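Local atomic coordinates of alpha-glucosidase (Pseudoalteromonas sp. K8, PDB entry 5HQA), a protein that hydrolyses alpha-glucosides as a calcium-binding, chloride-activated glycoside hydrolase of family 97. Residues 548-558 against 570-580. Residues are numbered along the deposited sequence; the frame is centred on the assembly and turned at random.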
ATOM      1  N   GLN A 548     -14.403   2.167 -17.960  1.00 16.62           N
ATOM      2  CA  GLN A 548     -14.398   3.502 -18.544  1.00 16.37           C
ATOM      3  C   GLN A 548     -15.044   4.517 -17.619  1.00 17.24           C
ATOM      4  O   GLN A 548     -14.625   5.678 -17.585  1.00 17.78           O
ATOM      5  CB  GLN A 548     -15.128   3.497 -19.880  1.00 15.10           C
ATOM      6  CG  GLN A 548     -14.416   2.732 -20.973  1.00 15.17           C
ATOM      7  CD  GLN A 548     -15.240   2.707 -22.234  1.00 25.54           C
ATOM      8  OE1 GLN A 548     -16.049   1.807 -22.435  1.00 28.72           O
ATOM      9  NE2 GLN A 548     -15.070   3.717 -23.075  1.00 24.32           N
ATOM     10  N   ASP A 549     -16.071   4.104 -16.870  1.00 15.85           N
ATOM     11  CA  ASP A 549     -16.813   5.050 -16.043  1.00 16.83           C
ATOM     12  C   ASP A 549     -16.124   5.332 -14.711  1.00 15.42           C
ATOM     13  O   ASP A 549     -16.233   6.448 -14.189  1.00 17.18           O
ATOM     14  CB  ASP A 549     -18.226   4.532 -15.757  1.00 16.87           C
ATOM     15  CG  ASP A 549     -19.160   4.623 -16.957  1.00 20.64           C
ATOM     16  OD1 ASP A 549     -18.789   5.206 -18.008  1.00 21.28           O
ATOM     17  OD2 ASP A 549     -20.296   4.116 -16.825  1.00 21.42           O
ATOM     18  N   VAL A 550     -15.431   4.355 -14.137  1.00 14.80           N
ATOM     19  CA  VAL A 550     -15.119   4.428 -12.709  1.00 13.70           C
ATOM     20  C   VAL A 550     -14.017   5.456 -12.454  1.00 15.09           C
ATOM     21  O   VAL A 550     -13.016   5.493 -13.185  1.00 14.34           O
ATOM     22  CB  VAL A 550     -14.755   3.036 -12.158  1.00 13.76           C
ATOM     23  CG1 VAL A 550     -13.433   2.499 -12.758  1.00 13.65           C
ATOM     24  CG2 VAL A 550     -14.724   3.041 -10.622  1.00 12.31           C
ATOM     25  N   PRO A 551     -14.162   6.318 -11.448  1.00 15.53           N
ATOM     26  CA  PRO A 551     -13.090   7.252 -11.084  1.00 14.85           C
ATOM     27  C   PRO A 551     -12.040   6.556 -10.218  1.00 15.36           C
ATOM     28  O   PRO A 551     -12.174   5.384  -9.854  1.00 13.72           O
ATOM     29  CB  PRO A 551     -13.829   8.349 -10.316  1.00 17.94           C
ATOM     30  CG  PRO A 551     -15.026   7.667  -9.734  1.00 17.44           C
ATOM     31  CD  PRO A 551     -15.404   6.567 -10.697  1.00 15.76           C
ATOM     32  N   THR A 552     -10.962   7.297  -9.918  1.00 13.83           N
ATOM     33  CA  THR A 552      -9.889   6.809  -9.057  1.00 15.01           C
ATOM     34  C   THR A 552      -9.614   7.776  -7.908  1.00 16.60           C
ATOM     35  O   THR A 552      -8.606   7.626  -7.203  1.00 14.67           O
ATOM     36  CB  THR A 552      -8.590   6.580  -9.845  1.00 13.58           C
ATOM     37  OG1 THR A 552      -8.035   7.844 -10.226  1.00 13.96           O
ATOM     38  CG2 THR A 552      -8.845   5.750 -11.103  1.00 12.36           C
ATOM     39  N   ASP A 553     -10.475   8.762  -7.709  1.00 14.56           N
ATOM     40  CA  ASP A 553     -10.261   9.803  -6.717  1.00 14.63           C
ATOM     41  C   ASP A 553     -11.602  10.064  -6.050  1.00 17.04           C
ATOM     42  O   ASP A 553     -12.613  10.242  -6.735  1.00 15.91           O
ATOM     43  CB  ASP A 553      -9.705  11.066  -7.386  1.00 16.02           C
ATOM     44  CG  ASP A 553      -9.176  12.075  -6.387  1.00 20.82           C
ATOM     45  OD1 ASP A 553      -9.220  13.282  -6.706  1.00 23.67           O
ATOM     46  OD2 ASP A 553      -8.715  11.667  -5.294  1.00 18.18           O
ATOM     47  N   TRP A 554     -11.620  10.065  -4.722  1.00 14.31           N
ATOM     48  CA  TRP A 554     -12.865   9.913  -3.994  1.00 13.24           C
ATOM     49  C   TRP A 554     -12.987  10.997  -2.943  1.00 16.44           C
ATOM     50  O   TRP A 554     -12.018  11.299  -2.240  1.00 17.42           O
ATOM     51  CB  TRP A 554     -12.925   8.537  -3.318  1.00 12.69           C
ATOM     52  CG  TRP A 554     -12.611   7.403  -4.254  1.00 12.32           C
ATOM     53  CD1 TRP A 554     -11.415   6.742  -4.384  1.00 13.18           C
ATOM     54  CD2 TRP A 554     -13.507   6.797  -5.190  1.00 12.35           C
ATOM     55  NE1 TRP A 554     -11.516   5.764  -5.346  1.00 12.36           N
ATOM     56  CE2 TRP A 554     -12.791   5.778  -5.858  1.00 13.19           C
ATOM     57  CE3 TRP A 554     -14.847   7.027  -5.540  1.00 13.76           C
ATOM     58  CZ2 TRP A 554     -13.372   4.978  -6.845  1.00 12.55           C
ATOM     59  CZ3 TRP A 554     -15.428   6.224  -6.520  1.00 13.99           C
ATOM     60  CH2 TRP A 554     -14.687   5.215  -7.160  1.00 12.75           C
ATOM     61  N   GLN A 555     -14.176  11.594  -2.829  0.62 15.15           N
ATOM     62  CA  GLN A 555     -14.356  12.515  -1.714  0.62 16.71           C
ATOM     63  C   GLN A 555     -14.719  11.797  -0.421  0.62 16.02           C
ATOM     64  O   GLN A 555     -14.485  12.352   0.658  0.62 16.35           O
ATOM     65  CB  GLN A 555     -15.402  13.586  -2.034  0.62 20.27           C
ATOM     66  CG  GLN A 555     -16.715  13.096  -2.570  0.62 24.26           C
ATOM     67  CD  GLN A 555     -17.713  14.238  -2.680  0.62 27.93           C
ATOM     68  OE1 GLN A 555     -17.899  14.990  -1.722  0.62 30.73           O
ATOM     69  NE2 GLN A 555     -18.334  14.392  -3.848  0.62 16.67           N
ATOM     70  N   GLN A 556     -15.256  10.579  -0.499  1.00 13.97           N
ATOM     71  CA  GLN A 556     -15.512   9.785   0.699  1.00 15.01           C
ATOM     72  C   GLN A 556     -15.423   8.304   0.354  1.00 14.85           C
ATOM     73  O   GLN A 556     -15.689   7.901  -0.779  1.00 13.22           O
ATOM     74  CB  GLN A 556     -16.881  10.113   1.321  1.00 21.53           C
ATOM     75  CG  GLN A 556     -17.106   9.514   2.724  1.00 26.53           C
ATOM     76  CD  GLN A 556     -15.956   9.805   3.705  1.00 27.00           C
ATOM     77  OE1 GLN A 556     -14.973   9.061   3.771  1.00 19.89           O
ATOM     78  NE2 GLN A 556     -16.078  10.901   4.460  0.53 24.88           N
ATOM     79  N   SER A 557     -15.012   7.501   1.335  1.00 14.05           N
ATOM     80  CA  SER A 557     -14.952   6.049   1.208  1.00 13.77           C
ATOM     81  C   SER A 557     -15.481   5.434   2.497  1.00 15.88           C
ATOM     82  O   SER A 557     -15.256   5.982   3.585  1.00 14.15           O
ATOM     83  CB  SER A 557     -13.519   5.543   0.961  1.00 12.56           C
ATOM     84  OG  SER A 557     -13.017   5.957  -0.294  1.00 12.21           O
ATOM     85  N   ILE A 558     -16.188   4.305   2.378  1.00 13.26           N
ATOM     86  CA  ILE A 558     -16.721   3.580   3.534  1.00 14.38           C
ATOM     87  C   ILE A 558     -16.653   2.090   3.244  1.00 14.16           C
ATOM     88  O   ILE A 558     -17.320   1.611   2.319  1.00 13.95           O
ATOM     89  CB  ILE A 558     -18.184   3.942   3.857  1.00 18.65           C
ATOM     90  CG1 ILE A 558     -18.417   5.451   3.792  1.00 27.52           C
ATOM     91  CG2 ILE A 558     -18.562   3.377   5.229  1.00 17.85           C
ATOM     92  CD1 ILE A 558     -19.878   5.838   3.664  1.00 34.72           C
ATOM     93  N   PHE A 570     -17.123  -2.134  -0.321  1.00 13.25           N
ATOM     94  CA  PHE A 570     -16.754  -0.723  -0.264  1.00 11.45           C
ATOM     95  C   PHE A 570     -17.791   0.103  -1.001  1.00 14.13           C
ATOM     96  O   PHE A 570     -18.262  -0.299  -2.067  1.00 14.62           O
ATOM     97  CB  PHE A 570     -15.396  -0.473  -0.923  1.00 12.11           C
ATOM     98  CG  PHE A 570     -14.278  -0.174   0.035  1.00 11.76           C
ATOM     99  CD1 PHE A 570     -14.167   1.078   0.622  1.00 14.26           C
ATOM    100  CD2 PHE A 570     -13.304  -1.125   0.299  1.00 13.47           C
ATOM    101  CE1 PHE A 570     -13.113   1.370   1.493  1.00 14.79           C
ATOM    102  CE2 PHE A 570     -12.249  -0.842   1.158  1.00 12.99           C
ATOM    103  CZ  PHE A 570     -12.155   0.408   1.746  1.00 13.34           C
ATOM    104  N   ALA A 571     -18.146   1.255  -0.432  1.00 13.30           N
ATOM    105  CA  ALA A 571     -18.865   2.304  -1.144  1.00 12.76           C
ATOM    106  C   ALA A 571     -18.009   3.567  -1.125  1.00 15.38           C
ATOM    107  O   ALA A 571     -17.455   3.929  -0.078  1.00 14.38           O
ATOM    108  CB  ALA A 571     -20.234   2.566  -0.510  1.00 13.04           C
ATOM    109  N   ARG A 572     -17.877   4.226  -2.280  1.00 13.47           N
ATOM    110  CA  ARG A 572     -17.068   5.437  -2.371  1.00 12.99           C
ATOM    111  C   ARG A 572     -17.780   6.474  -3.232  1.00 14.52           C
ATOM    112  O   ARG A 572     -18.413   6.132  -4.236  1.00 13.97           O
ATOM    113  CB  ARG A 572     -15.673   5.157  -2.958  1.00 12.70           C
ATOM    114  CG  ARG A 572     -14.908   4.021  -2.302  1.00 12.25           C
ATOM    115  CD  ARG A 572     -13.524   3.905  -2.917  1.00 12.13           C
ATOM    116  NE  ARG A 572     -12.848   2.645  -2.601  1.00 12.04           N
ATOM    117  CZ  ARG A 572     -11.877   2.510  -1.700  1.00 13.97           C
ATOM    118  NH1 ARG A 572     -11.464   3.560  -0.993  1.00 13.73           N
ATOM    119  NH2 ARG A 572     -11.307   1.320  -1.508  1.00 11.34           N
ATOM    120  N   LYS A 573     -17.660   7.738  -2.842  1.00 13.93           N
ATOM    121  CA  LYS A 573     -18.269   8.842  -3.573  1.00 14.50           C
ATOM    122  C   LYS A 573     -17.186   9.576  -4.350  1.00 16.24           C
ATOM    123  O   LYS A 573     -16.157   9.946  -3.780  1.00 14.73           O
ATOM    124  CB  LYS A 573     -18.985   9.809  -2.625  1.00 15.03           C
ATOM    125  CG  LYS A 573     -19.943  10.744  -3.349  1.00 15.65           C
ATOM    126  CD  LYS A 573     -20.606  11.744  -2.387  1.00 17.50           C
ATOM    127  CE  LYS A 573     -21.636  12.591  -3.129  1.00 19.70           C
ATOM    128  NZ  LYS A 573     -22.297  13.587  -2.240  1.00 21.91           N
ATOM    129  N   GLU A 574     -17.422   9.791  -5.645  1.00 16.14           N
ATOM    130  CA  GLU A 574     -16.382  10.349  -6.495  1.00 15.85           C
ATOM    131  C   GLU A 574     -16.057  11.777  -6.083  1.00 16.67           C
ATOM    132  O   GLU A 574     -16.933  12.539  -5.664  1.00 17.01           O
ATOM    133  CB  GLU A 574     -16.816  10.320  -7.957  1.00 15.53           C
ATOM    134  CG  GLU A 574     -17.934  11.268  -8.253  1.00 16.18           C
ATOM    135  CD  GLU A 574     -18.499  11.083  -9.642  1.00 21.36           C
ATOM    136  OE1 GLU A 574     -18.054  10.142 -10.340  1.00 20.25           O
ATOM    137  OE2 GLU A 574     -19.390  11.870 -10.022  1.00 19.03           O
ATOM    138  N   ARG A 575     -14.783  12.136  -6.189  1.00 16.73           N
ATOM    139  CA  ARG A 575     -14.388  13.519  -5.976  1.00 17.62           C
ATOM    140  C   ARG A 575     -14.693  14.340  -7.223  1.00 20.56           C
ATOM    141  O   ARG A 575     -14.496  13.877  -8.350  1.00 18.94           O
ATOM    142  CB  ARG A 575     -12.900  13.607  -5.643  1.00 16.87           C
ATOM    143  CG  ARG A 575     -12.411  15.040  -5.455  1.00 21.97           C
ATOM    144  CD  ARG A 575     -11.675  15.162  -4.156  1.00 24.61           C
ATOM    145  NE  ARG A 575     -11.061  16.468  -3.946  1.00 24.22           N
ATOM    146  CZ  ARG A 575      -9.962  16.639  -3.218  1.00 20.72           C
ATOM    147  NH1 ARG A 575      -9.378  15.586  -2.668  1.00 18.39           N
ATOM    148  NH2 ARG A 575      -9.445  17.847  -3.055  1.00 20.55           N
ATOM    149  N   LYS A 576     -15.175  15.567  -7.018  1.00 20.91           N
ATOM    150  CA  LYS A 576     -15.428  16.480  -8.132  1.00 22.99           C
ATOM    151  C   LYS A 576     -14.101  16.942  -8.724  1.00 23.34           C
ATOM    152  O   LYS A 576     -13.328  17.652  -8.071  1.00 23.79           O
ATOM    153  CB  LYS A 576     -16.262  17.672  -7.678  1.00 22.30           C
ATOM    154  CG  LYS A 576     -16.451  18.706  -8.770  1.00 25.35           C
ATOM    155  CD  LYS A 576     -17.350  19.825  -8.299  1.00 31.27           C
ATOM    156  CE  LYS A 576     -17.528  20.859  -9.391  1.00 41.29           C
ATOM    157  NZ  LYS A 576     -18.577  21.862  -9.028  1.00 48.53           N
ATOM    158  N   ARG A 577     -13.850  16.547  -9.968  1.00 24.89           N
ATOM    159  CA  ARG A 577     -12.572  16.745 -10.637  1.00 31.93           C
ATOM    160  C   ARG A 577     -12.703  16.234 -12.064  1.00 38.06           C
ATOM    161  O   ARG A 577     -13.327  15.188 -12.281  1.00 36.70           O
ATOM    162  CB  ARG A 577     -11.445  15.997  -9.907  1.00 36.75           C
ATOM    163  CG  ARG A 577     -10.048  16.366 -10.390  1.00 48.18           C
ATOM    164  CD  ARG A 577      -8.957  15.313 -10.069  1.00 53.06           C
ATOM    165  NE  ARG A 577      -7.650  15.791 -10.535  1.00 53.69           N
ATOM    166  CZ  ARG A 577      -6.638  16.129  -9.739  1.00 54.31           C
ATOM    167  NH1 ARG A 577      -6.761  16.005  -8.424  1.00 52.69           N
ATOM    168  NH2 ARG A 577      -5.496  16.572 -10.258  1.00 53.92           N
ATOM    169  N   ASP A 578     -12.138  16.950 -13.036  1.00 44.71           N
ATOM    170  CA  ASP A 578     -12.068  16.486 -14.437  1.00 44.04           C
ATOM    171  C   ASP A 578     -13.498  16.255 -14.922  1.00 35.75           C
ATOM    172  O   ASP A 578     -14.342  17.150 -14.760  1.00 36.99           O
ATOM    173  CB  ASP A 578     -11.158  15.259 -14.544  1.00 51.85           C
ATOM    174  CG  ASP A 578      -9.747  15.519 -14.065  1.00 61.33           C
ATOM    175  OD1 ASP A 578      -9.242  16.653 -14.248  1.00 65.15           O
ATOM    176  OD2 ASP A 578      -9.143  14.570 -13.508  1.00 64.99           O
ATOM    177  N   LYS A 579     -13.811  15.087 -15.484  1.00 36.68           N
ATOM    178  CA  LYS A 579     -15.129  14.753 -15.999  1.00 39.51           C
ATOM    179  C   LYS A 579     -16.125  14.405 -14.907  1.00 37.47           C
ATOM    180  O   LYS A 579     -17.324  14.319 -15.195  1.00 42.98           O
ATOM    181  CB  LYS A 579     -15.018  13.573 -16.966  1.00 44.86           C
ATOM    182  CG  LYS A 579     -14.196  12.425 -16.414  1.00 49.29           C
ATOM    183  CD  LYS A 579     -14.116  11.244 -17.386  1.00 51.87           C
ATOM    184  CE  LYS A 579     -15.456  10.533 -17.556  1.00 47.37           C
ATOM    185  NZ  LYS A 579     -15.265   9.073 -17.855  1.00 42.30           N
ATOM    186  N   TYR A 580     -15.670  14.212 -13.674  1.00 28.54           N
ATOM    187  CA  TYR A 580     -16.521  13.707 -12.607  1.00 24.24           C
ATOM    188  C   TYR A 580     -17.207  14.851 -11.874  1.00 23.87           C
ATOM    189  O   TYR A 580     -16.545  15.771 -11.383  1.00 24.78           O
ATOM    190  CB  TYR A 580     -15.684  12.860 -11.646  1.00 20.62           C
ATOM    191  CG  TYR A 580     -14.960  11.760 -12.387  1.00 22.44           C
ATOM    192  CD1 TYR A 580     -15.645  10.627 -12.816  1.00 22.36           C
ATOM    193  CD2 TYR A 580     -13.608  11.867 -12.695  1.00 22.35           C
ATOM    194  CE1 TYR A 580     -15.006   9.619 -13.506  1.00 22.34           C
ATOM    195  CE2 TYR A 580     -12.957  10.861 -13.381  1.00 23.80           C
ATOM    196  CZ  TYR A 580     -13.666   9.739 -13.791  1.00 26.15           C
ATOM    197  OH  TYR A 580     -13.042   8.723 -14.485  1.00 28.23           O
TER
HETATM  198  O   HOH W   1     -17.172   7.246 -19.167  1.00 47.76           O
HETATM  199  O   HOH W   2      -9.912  12.756  -2.942  1.00 16.93           O
HETATM  200  O   HOH W   3     -12.878  11.811  -9.245  1.00 23.26           O
HETATM  201  O   HOH W   4      -8.382  15.614  -6.367  1.00 24.90           O
HETATM  202  O   HOH W   5     -20.439  15.529  -1.448  1.00 43.45           O
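Lys573 O receives two backbone donors, Gln555 N at 2.7 Å and, weakly, Gln556 N at 3.5 Å. Two consecutive residues thus face one: a classic beta bulge in the antiparallel hairpin of strands 554-563 and 567-574, which belongs to the C-terminal beta domain. Beyond it the register is regular, with Gln556–Lys573 and Ile558–Ala571 as hydrogen-bonded pairs and Ser557–Arg572 as a non-hydrogen-bonded pair.

Beside the bulge, Gln555 NE2 donates to Glu574 O over 2.9 Å, with that oxygen close to the amide plane. Across the strands, the extended Arg572 chain runs over one face of the Trp554 indole, its CD 3.5 Å from the centroid of the five-membered ring and only 8° off the normal, a CH-pi contact. With CG anti to the carbonyl carbon (chi1 -51°) and the chain extended to NE, NH1 donates a hydrogen bond to Ser557 OG at 2.9 Å, OG being tilted from the guanidinium plane; NE is held by Val521 O and OG additionally meets Glu72 O. An alanine replacing Trp554 would probably leave a gap beneath Arg572 CB and CD, with the arginine then held mainly by its polar bonds.

Before the bulge, Asp553 O accepts Arg575 N almost straight (174° at the hydrogen) and a second hydrogen bond from a water that also donates to Arg575 O. Farther from the bulge, Pro551 CB stands over the Tyr580 ring, 3.7 Å from its centroid, while Asp549 O lies at the ring's edge, 3.5 Å from CE1.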